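Local coordinates for virulent strain associated lipoprotein (Borreliella spielmanii A14S, PDB 6FZZ) that probably binds glutathione, as BBE31 of Borrelia burgdorferi does, and belongs to the outer-surface PFam54 lipoproteins, one of which aids colonization of the mammalian host, at residues N143-N146 / L147-L151; E200-K203 / L204-D207; I123-L126 / Y127-D131; I26-A29 / N30-K34. One frame throughout, in Å; residues are numbered along the deposited sequence.

Interaction 1: residues N143-N146 / L147-L151; sequences NLKN and LFEKL
Lys145 lies across Glu149 one turn further along helix 138-170, an i to i+4 salt bridge in the all-helical PFam54 fold, on the flank of the helix that borders helix 15-41. The lysine NZ stands 2.7 Å from Glu149 OE2 and comes from above the carboxylate plane, 36° out of it. The lysine chain leaves with CG anti to the backbone N (chi1 177°), runs extended through CD and CE, and turns only at chi4, which swings the ammonium over the acid. Its CE carbon, carried along, lies 3.4 Å from Glu149 OE2. Lys145 also touches Leu18 and Asp21 of helix 15-41, while Glu149 touches Leu25, so the pair lies along the seam with that helix. Leu144, Leu147 and Phe148 are buried: Leu144 packs on Leu22 and Ile208, and Phe148 on Thr122 of helix 105-126. Four successive backbone bonds of the alpha helix underlie the contact, from Leu147 N to Asn143 O (2.8 Å) through Lys150 N to Asn146 O (3.0 Å). On another side of the helix, Leu147 leans back over Asn143, placing its CG 3.3 Å from Asn143 O. The amide of Asn143, an exposed residue, bends toward the same leucine, and its ND2 meets Leu147 CD1 at 3.6 Å.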
loop_
_atom_site.group_PDB
_atom_site.type_symbol
_atom_site.label_atom_id
_atom_site.label_comp_id
_atom_site.label_asym_id
_atom_site.label_seq_id
_atom_site.Cartn_x
_atom_site.Cartn_y
_atom_site.Cartn_z
ATOM N N ASN A 143 -6.675 -9.231 20.592
ATOM C CA ASN A 143 -5.883 -8.042 20.330
ATOM C C ASN A 143 -5.256 -8.139 18.933
ATOM O O ASN A 143 -5.395 -7.211 18.136
ATOM C CB ASN A 143 -4.836 -7.887 21.436
ATOM C CG ASN A 143 -4.154 -6.559 21.396
ATOM O OD1 ASN A 143 -4.791 -5.514 21.320
ATOM N ND2 ASN A 143 -2.850 -6.589 21.434
ATOM N N LEU A 144 -4.680 -9.293 18.632
ATOM C CA LEU A 144 -4.042 -9.545 17.374
ATOM C C LEU A 144 -5.018 -9.385 16.221
ATOM O O LEU A 144 -4.682 -8.770 15.175
ATOM C CB LEU A 144 -3.358 -10.923 17.358
ATOM C CG LEU A 144 -2.755 -11.437 16.066
ATOM C CD1 LEU A 144 -1.710 -10.476 15.520
ATOM C CD2 LEU A 144 -2.141 -12.841 16.248
ATOM N N LYS A 145 -6.215 -9.939 16.397
ATOM C CA LYS A 145 -7.220 -9.815 15.371
ATOM C C LYS A 145 -7.618 -8.354 15.154
ATOM O O LYS A 145 -7.708 -7.915 14.043
ATOM C CB LYS A 145 -8.449 -10.666 15.675
ATOM C CG LYS A 145 -9.589 -10.488 14.630
ATOM C CD LYS A 145 -10.907 -10.994 15.208
ATOM C CE LYS A 145 -11.999 -11.222 14.164
ATOM N NZ LYS A 145 -12.737 -9.959 13.989
ATOM N N ASN A 146 -7.906 -7.626 16.209
ATOM C CA ASN A 146 -8.278 -6.246 16.086
ATOM C C ASN A 146 -7.124 -5.406 15.469
ATOM O O ASN A 146 -7.405 -4.535 14.670
ATOM C CB ASN A 146 -8.627 -5.672 17.451
ATOM C CG ASN A 146 -9.910 -6.277 18.046
ATOM O OD1 ASN A 146 -10.802 -6.770 17.339
ATOM N ND2 ASN A 146 -10.002 -6.229 19.359
ATOM N N LEU A 147 -5.874 -5.646 15.868
ATOM C CA LEU A 147 -4.712 -4.897 15.304
ATOM C C LEU A 147 -4.568 -5.163 13.789
ATOM O O LEU A 147 -4.428 -4.260 12.975
ATOM C CB LEU A 147 -3.445 -5.234 16.044
ATOM C CG LEU A 147 -3.341 -4.731 17.497
ATOM C CD1 LEU A 147 -2.152 -5.364 18.158
ATOM C CD2 LEU A 147 -3.166 -3.239 17.572
ATOM N N PHE A 148 -4.716 -6.418 13.407
ATOM C CA PHE A 148 -4.529 -6.808 12.007
ATOM C C PHE A 148 -5.608 -6.251 11.119
ATOM O O PHE A 148 -5.360 -5.742 10.000
ATOM C CB PHE A 148 -4.474 -8.335 11.892
ATOM C CG PHE A 148 -3.957 -8.792 10.579
ATOM C CD1 PHE A 148 -2.740 -8.297 10.080
ATOM C CD2 PHE A 148 -4.650 -9.698 9.819
ATOM C CE1 PHE A 148 -2.237 -8.710 8.872
ATOM C CE2 PHE A 148 -4.130 -10.152 8.632
ATOM C CZ PHE A 148 -2.949 -9.639 8.135
ATOM N N GLU A 149 -6.836 -6.296 11.619
ATOM C CA GLU A 149 -7.942 -5.675 10.940
ATOM C C GLU A 149 -7.801 -4.198 10.787
ATOM O O GLU A 149 -8.087 -3.642 9.701
ATOM C CB GLU A 149 -9.294 -5.993 11.623
ATOM C CG GLU A 149 -9.670 -7.415 11.497
ATOM C CD GLU A 149 -11.048 -7.717 12.112
ATOM O OE1 GLU A 149 -11.566 -6.901 12.867
ATOM O OE2 GLU A 149 -11.604 -8.796 11.878
ATOM N N LYS A 150 -7.409 -3.549 11.861
ATOM C CA LYS A 150 -7.115 -2.113 11.795
ATOM C C LYS A 150 -5.989 -1.843 10.772
ATOM O O LYS A 150 -6.107 -0.909 9.926
ATOM C CB LYS A 150 -6.709 -1.573 13.166
ATOM C CG LYS A 150 -7.887 -1.416 14.133
ATOM C CD LYS A 150 -7.529 -0.546 15.334
ATOM C CE LYS A 150 -6.737 -1.325 16.376
ATOM N NZ LYS A 150 -6.361 -0.551 17.620
ATOM N N LEU A 151 -4.920 -2.662 10.810
ATOM C CA LEU A 151 -3.813 -2.498 9.811
ATOM C C LEU A 151 -4.313 -2.611 8.373
ATOM O O LEU A 151 -4.036 -1.723 7.551
ATOM C CB LEU A 151 -2.692 -3.530 10.074
ATOM C CG LEU A 151 -1.473 -3.526 9.155
ATOM C CD1 LEU A 151 -0.808 -2.151 9.234
ATOM C CD2 LEU A 151 -0.553 -4.628 9.635
#

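Interaction 2: residues E200-K203 / L204-D207; sequences ESEK and LKSD
Glu200 lies side by side with Leu204, its CG 4.1 Å from Leu204 CD1, while its carboxylate turns to Lys197 on the preceding turn. Ser201 is buried against helices 138-170 and 105-126; its carbonyl takes Lys205 N at 2.8 Å, and its hydroxyl bonds to Gln198 O and Asn118. Glu202 does double duty. Its OE1 meets Lys205 NZ at 2.9 Å on the syn side, 30° out of the carboxylate plane, and its carbonyl O accepts both Ser206 N and Ser206 OG, each at 2.9 Å and from opposite faces of the carbonyl plane. The same Lys205 ammonium also bonds to Asn118 and to a bound tetraethylene glycol, probably from the crystallisation liquor, so several partners fix its position. Lys203 starts with CG opposite its backbone N (chi1 -177°), then bends at chi2 and chi4 to bring NZ to the syn lone pair of Asp207 OD2 at 2.8 Å. Its carbonyl accepts Asp207 N, so backbone and side chain bind the same residue. Leu204 and Ser201 are buried, and the charged pairs flank that face: i to i+3 and i to i+4 salt bridges along an amphipathic helix, within a segment predicted to be coiled coil.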
loop_
_atom_site.group_PDB
_atom_site.type_symbol
_atom_site.label_atom_id
_atom_site.label_comp_id
_atom_site.label_asym_id
_atom_site.label_seq_id
_atom_site.Cartn_x
_atom_site.Cartn_y
_atom_site.Cartn_z
ATOM N N GLU A 200 0.152 5.500 11.434
ATOM C CA GLU A 200 -0.737 4.551 12.071
ATOM C C GLU A 200 -0.349 3.077 11.767
ATOM O O GLU A 200 -0.279 2.250 12.680
ATOM C CB GLU A 200 -2.143 4.888 11.650
ATOM C CG GLU A 200 -3.220 4.060 12.299
ATOM C CD GLU A 200 -4.623 4.534 11.915
ATOM O OE1 GLU A 200 -4.797 5.728 11.504
ATOM O OE2 GLU A 200 -5.523 3.683 12.087
ATOM N N SER A 201 0.006 2.777 10.519
ATOM C CA SER A 201 0.418 1.438 10.137
ATOM C C SER A 201 1.694 0.989 10.801
ATOM O O SER A 201 1.841 -0.177 11.178
ATOM C CB SER A 201 0.493 1.332 8.590
ATOM O OG SER A 201 1.591 2.064 8.088
ATOM N N GLU A 202 2.636 1.929 10.990
ATOM C CA GLU A 202 3.876 1.672 11.714
ATOM C C GLU A 202 3.630 1.180 13.142
ATOM O O GLU A 202 4.226 0.207 13.563
ATOM C CB GLU A 202 4.760 2.940 11.726
ATOM C CG GLU A 202 6.012 2.841 12.525
ATOM C CD GLU A 202 6.977 1.802 12.003
ATOM O OE1 GLU A 202 7.104 1.641 10.789
ATOM O OE2 GLU A 202 7.588 1.098 12.829
ATOM N N LYS A 203 2.774 1.879 13.876
ATOM C CA LYS A 203 2.413 1.500 15.248
ATOM C C LYS A 203 1.627 0.157 15.314
ATOM O O LYS A 203 1.871 -0.670 16.202
ATOM C CB LYS A 203 1.581 2.640 15.835
ATOM C CG LYS A 203 1.145 2.509 17.292
ATOM C CD LYS A 203 -0.285 2.110 17.440
ATOM C CE LYS A 203 -0.819 2.323 18.867
ATOM N NZ LYS A 203 0.011 1.610 19.876
ATOM N N LEU A 204 0.654 -0.027 14.444
ATOM C CA LEU A 204 -0.103 -1.301 14.375
ATOM C C LEU A 204 0.810 -2.447 14.077
ATOM O O LEU A 204 0.730 -3.508 14.713
ATOM C CB LEU A 204 -1.200 -1.230 13.283
ATOM C CG LEU A 204 -2.288 -0.195 13.561
ATOM C CD1 LEU A 204 -3.176 -0.034 12.371
ATOM C CD2 LEU A 204 -3.093 -0.523 14.821
ATOM N N LYS A 205 1.658 -2.263 13.060
ATOM C CA LYS A 205 2.724 -3.247 12.821
ATOM C C LYS A 205 3.566 -3.528 14.081
ATOM O O LYS A 205 3.766 -4.718 14.494
ATOM C CB LYS A 205 3.629 -2.802 11.664
ATOM C CG LYS A 205 4.904 -3.643 11.448
ATOM C CD LYS A 205 5.968 -3.071 10.504
ATOM C CE LYS A 205 6.699 -1.864 11.098
ATOM N NZ LYS A 205 7.587 -1.185 10.173
ATOM N N SER A 206 4.121 -2.467 14.689
ATOM C CA SER A 206 4.990 -2.656 15.878
ATOM C C SER A 206 4.156 -3.350 17.004
ATOM O O SER A 206 4.614 -4.259 17.680
ATOM C CB SER A 206 5.545 -1.295 16.383
ATOM O OG SER A 206 6.287 -0.746 15.292
ATOM N N ASP A 207 2.910 -3.009 17.147
ATOM C CA ASP A 207 2.150 -3.685 18.180
ATOM C C ASP A 207 1.977 -5.193 17.859
ATOM O O ASP A 207 2.064 -6.025 18.755
ATOM C CB ASP A 207 0.804 -3.081 18.363
ATOM C CG ASP A 207 0.836 -1.716 19.066
ATOM O OD1 ASP A 207 1.836 -1.323 19.705
ATOM O OD2 ASP A 207 -0.195 -1.050 18.980
#

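Interaction 3: residues I123-L126 / Y127-D131; sequences IIHL and YPKKD
Helix 105-126 gives way to a short 3-10 turn here, and the backbone bonds change accordingly. Tyr127 N still reaches Ile123 O in alpha-helical fashion at 2.9 Å, but Lys129 N bonds to Leu126 O, three residues back, with a bent N-H...O angle of 133° and from well above the carbonyl plane. Pro128 has no N-H to give, and its CD packs 2.9 Å from Ile124 O where an alpha helix would place a hydrogen bond. Lys129 folds back along the last turn. With CG, CD and CE running extended and a bend at chi4 (64°), its NZ bonds to His125 O at 2.8 Å, in the carbonyl plane on a lone pair. This course carries the end of the lysine over one face of the His125 ring: CE sits 3.9 Å from the ring centroid as a CH-pi contact, and NZ lies offset toward the rim. Ile123 and Leu126 pack on Phe148 of helix 138-170, Ile123, Tyr127 and Lys130 touch Ala29, Asn30 and Glu27 of helix 15-41, and His125 and Leu126 meet Leu209 and Ile208 of helix 180-209, so the end of helix 105-126 and the turn after it border three helices.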
loop_
_atom_site.group_PDB
_atom_site.type_symbol
_atom_site.label_atom_id
_atom_site.label_comp_id
_atom_site.label_asym_id
_atom_site.label_seq_id
_atom_site.Cartn_x
_atom_site.Cartn_y
_atom_site.Cartn_z
ATOM N N ILE A 123 2.352 -9.445 7.113
ATOM C CA ILE A 123 1.816 -10.679 6.577
ATOM C C ILE A 123 2.895 -11.780 6.549
ATOM O O ILE A 123 2.637 -12.880 7.069
ATOM C CB ILE A 123 1.164 -10.494 5.204
ATOM C CG1 ILE A 123 -0.032 -9.590 5.340
ATOM C CG2 ILE A 123 0.763 -11.858 4.677
ATOM C CD1 ILE A 123 -0.498 -8.990 4.013
ATOM N N ILE A 124 4.118 -11.447 6.080
ATOM C CA ILE A 124 5.191 -12.455 6.080
ATOM C C ILE A 124 5.632 -12.859 7.467
ATOM O O ILE A 124 6.101 -13.972 7.667
ATOM C CB ILE A 124 6.381 -12.078 5.191
ATOM C CG1 ILE A 124 7.116 -10.858 5.699
ATOM C CG2 ILE A 124 5.894 -11.767 3.777
ATOM C CD1 ILE A 124 8.080 -10.329 4.662
ATOM N N HIS A 125 5.451 -11.967 8.435
ATOM C CA HIS A 125 5.689 -12.327 9.789
ATOM C C HIS A 125 4.702 -13.348 10.359
ATOM O O HIS A 125 5.069 -14.270 11.136
ATOM C CB HIS A 125 5.576 -11.091 10.632
ATOM C CG HIS A 125 5.830 -11.343 12.047
ATOM N ND1 HIS A 125 7.093 -11.625 12.534
ATOM C CD2 HIS A 125 5.006 -11.342 13.113
ATOM C CE1 HIS A 125 7.019 -11.851 13.828
ATOM N NE2 HIS A 125 5.779 -11.629 14.215
ATOM N N LEU A 126 3.434 -13.145 10.057
ATOM C CA LEU A 126 2.389 -13.973 10.665
ATOM C C LEU A 126 2.170 -15.322 9.968
ATOM O O LEU A 126 1.835 -16.340 10.636
ATOM C CB LEU A 126 1.063 -13.167 10.703
ATOM C CG LEU A 126 0.962 -11.980 11.659
ATOM C CD1 LEU A 126 -0.375 -11.257 11.498
ATOM C CD2 LEU A 126 1.054 -12.428 13.099
ATOM N N TYR A 127 2.287 -15.316 8.647
ATOM C CA TYR A 127 1.968 -16.448 7.808
ATOM C C TYR A 127 2.674 -17.757 8.264
ATOM O O TYR A 127 1.956 -18.781 8.522
ATOM C CB TYR A 127 2.028 -16.132 6.316
ATOM C CG TYR A 127 1.567 -17.328 5.478
ATOM C CD1 TYR A 127 0.204 -17.574 5.250
ATOM C CD2 TYR A 127 2.488 -18.247 4.968
ATOM C CE1 TYR A 127 -0.230 -18.689 4.522
ATOM C CE2 TYR A 127 2.064 -19.375 4.230
ATOM C CZ TYR A 127 0.701 -19.585 4.000
ATOM O OH TYR A 127 0.271 -20.726 3.349
ATOM N N PRO A 128 3.991 -17.698 8.511
ATOM C CA PRO A 128 4.742 -18.920 8.904
ATOM C C PRO A 128 4.383 -19.372 10.243
ATOM O O PRO A 128 4.664 -20.512 10.598
ATOM C CB PRO A 128 6.215 -18.486 8.853
ATOM C CG PRO A 128 6.224 -17.262 7.987
ATOM C CD PRO A 128 4.905 -16.580 8.165
ATOM N N LYS A 129 3.790 -18.483 11.040
ATOM C CA LYS A 129 3.416 -18.802 12.381
ATOM C C LYS A 129 1.934 -19.151 12.629
ATOM O O LYS A 129 1.508 -19.320 13.781
ATOM C CB LYS A 129 3.740 -17.610 13.307
ATOM C CG LYS A 129 5.186 -17.108 13.181
ATOM C CD LYS A 129 5.314 -15.825 13.967
ATOM C CE LYS A 129 6.766 -15.329 14.032
ATOM N NZ LYS A 129 7.267 -14.974 12.678
ATOM N N LYS A 130 1.156 -19.205 11.574
ATOM C CA LYS A 130 -0.279 -19.189 11.727
ATOM C C LYS A 130 -0.829 -20.502 12.374
ATOM O O LYS A 130 -1.897 -20.506 12.936
ATOM C CB LYS A 130 -0.910 -19.002 10.360
ATOM C CG LYS A 130 -0.823 -20.220 9.505
ATOM C CD LYS A 130 -1.212 -19.989 8.085
ATOM C CE LYS A 130 -1.451 -21.351 7.422
ATOM N NZ LYS A 130 -0.298 -21.823 6.643
ATOM N N ASP A 131 -0.103 -21.603 12.239
ATOM C CA ASP A 131 -0.543 -22.868 12.857
ATOM C C ASP A 131 -0.180 -22.962 14.302
ATOM O O ASP A 131 -0.577 -23.897 14.994
ATOM C CB ASP A 131 -0.057 -24.044 12.028
ATOM C CG ASP A 131 -0.685 -24.038 10.652
ATOM O OD1 ASP A 131 -1.816 -23.498 10.494
ATOM O OD2 ASP A 131 -0.050 -24.533 9.714
#

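Interaction 4: residues I26-A29 / N30-K34; sequences IEKA and NTDRK
Asn30 sets its CB 3.5 Å from Ile26 O, one turn back along helix 15-41, a long alpha helix with a predicted coiled-coil sequence packed on the helical body. Its backbone N bonds to that same carbonyl at 3.0 Å, and a chi1 of -169° carries CG away from the backbone N, turning the amide so that ND2 gives a hydrogen bond to a water. That water donates in turn to Glu27 O, bridging side chain and backbone across the turn. Thr31 follows on the exposed side, and its N bonds to the same Glu27 O at 3.1 Å, so the carbonyl serves both a backbone donor and a water. Asp32 N gives a hydrogen bond to Lys28 O at 3.1 Å, and the aspartate side chain lies near a bound tetraethylene glycol. Arg33 N bonds to Ala29 O, and its side chain runs extended to a salt bridge with Asp120 through NE and another with Glu37. On the inner side Ala29 and Ile26 are buried against Ile123, Leu126 and Phe148. The salt bridge between Lys28 and Asp32 is long: the lysine bends at chi2 and crosses the aspartate, leaving its NZ 3.7 Å from Asp32 OD1.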
loop_
_atom_site.group_PDB
_atom_site.type_symbol
_atom_site.label_atom_id
_atom_site.label_comp_id
_atom_site.label_asym_id
_atom_site.label_seq_id
_atom_site.Cartn_x
_atom_site.Cartn_y
_atom_site.Cartn_z
ATOM N N ILE A 26 -5.299 -14.014 7.730
ATOM C CA ILE A 26 -3.891 -14.180 7.430
ATOM C C ILE A 26 -3.752 -14.948 6.125
ATOM O O ILE A 26 -3.001 -14.535 5.210
ATOM C CB ILE A 26 -3.140 -14.867 8.580
ATOM C CG1 ILE A 26 -3.144 -13.932 9.792
ATOM C CG2 ILE A 26 -1.775 -15.310 8.140
ATOM C CD1 ILE A 26 -2.733 -14.634 11.070
ATOM N N GLU A 27 -4.538 -16.022 5.977
ATOM C CA GLU A 27 -4.436 -16.788 4.746
ATOM C C GLU A 27 -4.932 -15.992 3.581
ATOM O O GLU A 27 -4.353 -16.041 2.502
ATOM C CB GLU A 27 -5.047 -18.228 4.887
ATOM C CG GLU A 27 -4.319 -19.007 6.011
ATOM C CD GLU A 27 -4.605 -20.528 6.037
ATOM O OE1 GLU A 27 -4.731 -21.094 4.923
ATOM O OE2 GLU A 27 -4.685 -21.159 7.152
ATOM N N LYS A 28 -5.971 -15.191 3.756
ATOM C CA LYS A 28 -6.489 -14.425 2.660
ATOM C C LYS A 28 -5.549 -13.240 2.246
ATOM O O LYS A 28 -5.399 -12.887 1.044
ATOM C CB LYS A 28 -7.872 -13.905 3.056
ATOM C CG LYS A 28 -8.389 -12.671 2.303
ATOM C CD LYS A 28 -8.724 -12.944 0.842
ATOM C CE LYS A 28 -9.532 -11.784 0.289
ATOM N NZ LYS A 28 -9.594 -11.794 -1.197
ATOM N N ALA A 29 -4.917 -12.634 3.245
ATOM C CA ALA A 29 -3.924 -11.558 2.994
ATOM C C ALA A 29 -2.704 -12.090 2.212
ATOM O O ALA A 29 -2.160 -11.391 1.300
ATOM C CB ALA A 29 -3.458 -10.966 4.317
ATOM N N ASN A 30 -2.306 -13.284 2.590
ATOM C CA ASN A 30 -1.219 -13.982 1.900
ATOM C C ASN A 30 -1.529 -14.291 0.434
ATOM O O ASN A 30 -0.685 -14.055 -0.484
ATOM C CB ASN A 30 -0.752 -15.223 2.653
ATOM C CG ASN A 30 0.553 -15.780 2.079
ATOM O OD1 ASN A 30 1.561 -15.116 2.144
ATOM N ND2 ASN A 30 0.496 -16.928 1.430
ATOM N N THR A 31 -2.767 -14.687 0.158
ATOM C CA THR A 31 -3.200 -14.811 -1.251
ATOM C C THR A 31 -3.139 -13.515 -2.041
ATOM O O THR A 31 -2.644 -13.496 -3.192
ATOM C CB THR A 31 -4.651 -15.380 -1.357
ATOM O OG1 THR A 31 -4.573 -16.678 -0.872
ATOM C CG2 THR A 31 -5.139 -15.437 -2.793
ATOM N N ASP A 32 -3.639 -12.427 -1.459
ATOM C CA ASP A 32 -3.471 -11.122 -2.099
ATOM C C ASP A 32 -2.012 -10.812 -2.360
ATOM O O ASP A 32 -1.696 -10.414 -3.468
ATOM C CB ASP A 32 -4.094 -9.971 -1.312
ATOM C CG ASP A 32 -5.616 -10.069 -1.266
ATOM O OD1 ASP A 32 -6.206 -10.734 -2.143
ATOM O OD2 ASP A 32 -6.226 -9.494 -0.347
ATOM N N ARG A 33 -1.128 -11.005 -1.377
ATOM C CA ARG A 33 0.290 -10.732 -1.604
ATOM C C ARG A 33 0.801 -11.466 -2.835
ATOM O O ARG A 33 1.622 -10.918 -3.596
ATOM C CB ARG A 33 1.169 -11.127 -0.409
ATOM C CG ARG A 33 2.608 -10.809 -0.707
ATOM C CD ARG A 33 3.550 -11.119 0.424
ATOM N NE ARG A 33 4.818 -10.347 0.384
ATOM C CZ ARG A 33 6.064 -10.856 0.305
ATOM N NH1 ARG A 33 6.269 -12.166 0.117
ATOM N NH2 ARG A 33 7.140 -10.043 0.428
ATOM N N LYS A 34 0.354 -12.704 -3.036
ATOM C CA LYS A 34 0.829 -13.510 -4.195
ATOM C C LYS A 34 0.370 -12.897 -5.536
ATOM O O LYS A 34 1.099 -12.893 -6.536
ATOM C CB LYS A 34 0.399 -14.989 -4.079
ATOM C CG LYS A 34 1.194 -15.742 -3.044
ATOM C CD LYS A 34 0.525 -17.061 -2.671
ATOM C CE LYS A 34 1.513 -18.225 -2.621
ATOM N NZ LYS A 34 1.315 -19.029 -1.390
HETATM O O HOH W 1 -2.454 -18.060 1.440
#

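All four are local contacts along helices or, in interaction 3, at a helix end. Each is partly buried, with Leu147, Leu204, Leu126 or Ala29 inside and polar groups toward the surface or helix flanks. Interactions 1, 3 and 4 meet through their buried faces: Phe148 CZ of interaction 1 lies 4.0 Å from Ile123 CG1 of interaction 3 and 4.1 Å from Ala29 CB of interaction 4. Interaction 2 touches only interaction 1, Leu204 CD1 packing 3.5 Å from Leu151 N. Chemistry differs with position: interactions 1 and 2 carry short salt bridges within helices, interaction 4 a long one beside a water bridge, and interaction 3 pairs a lysine with a carbonyl and an imidazole face.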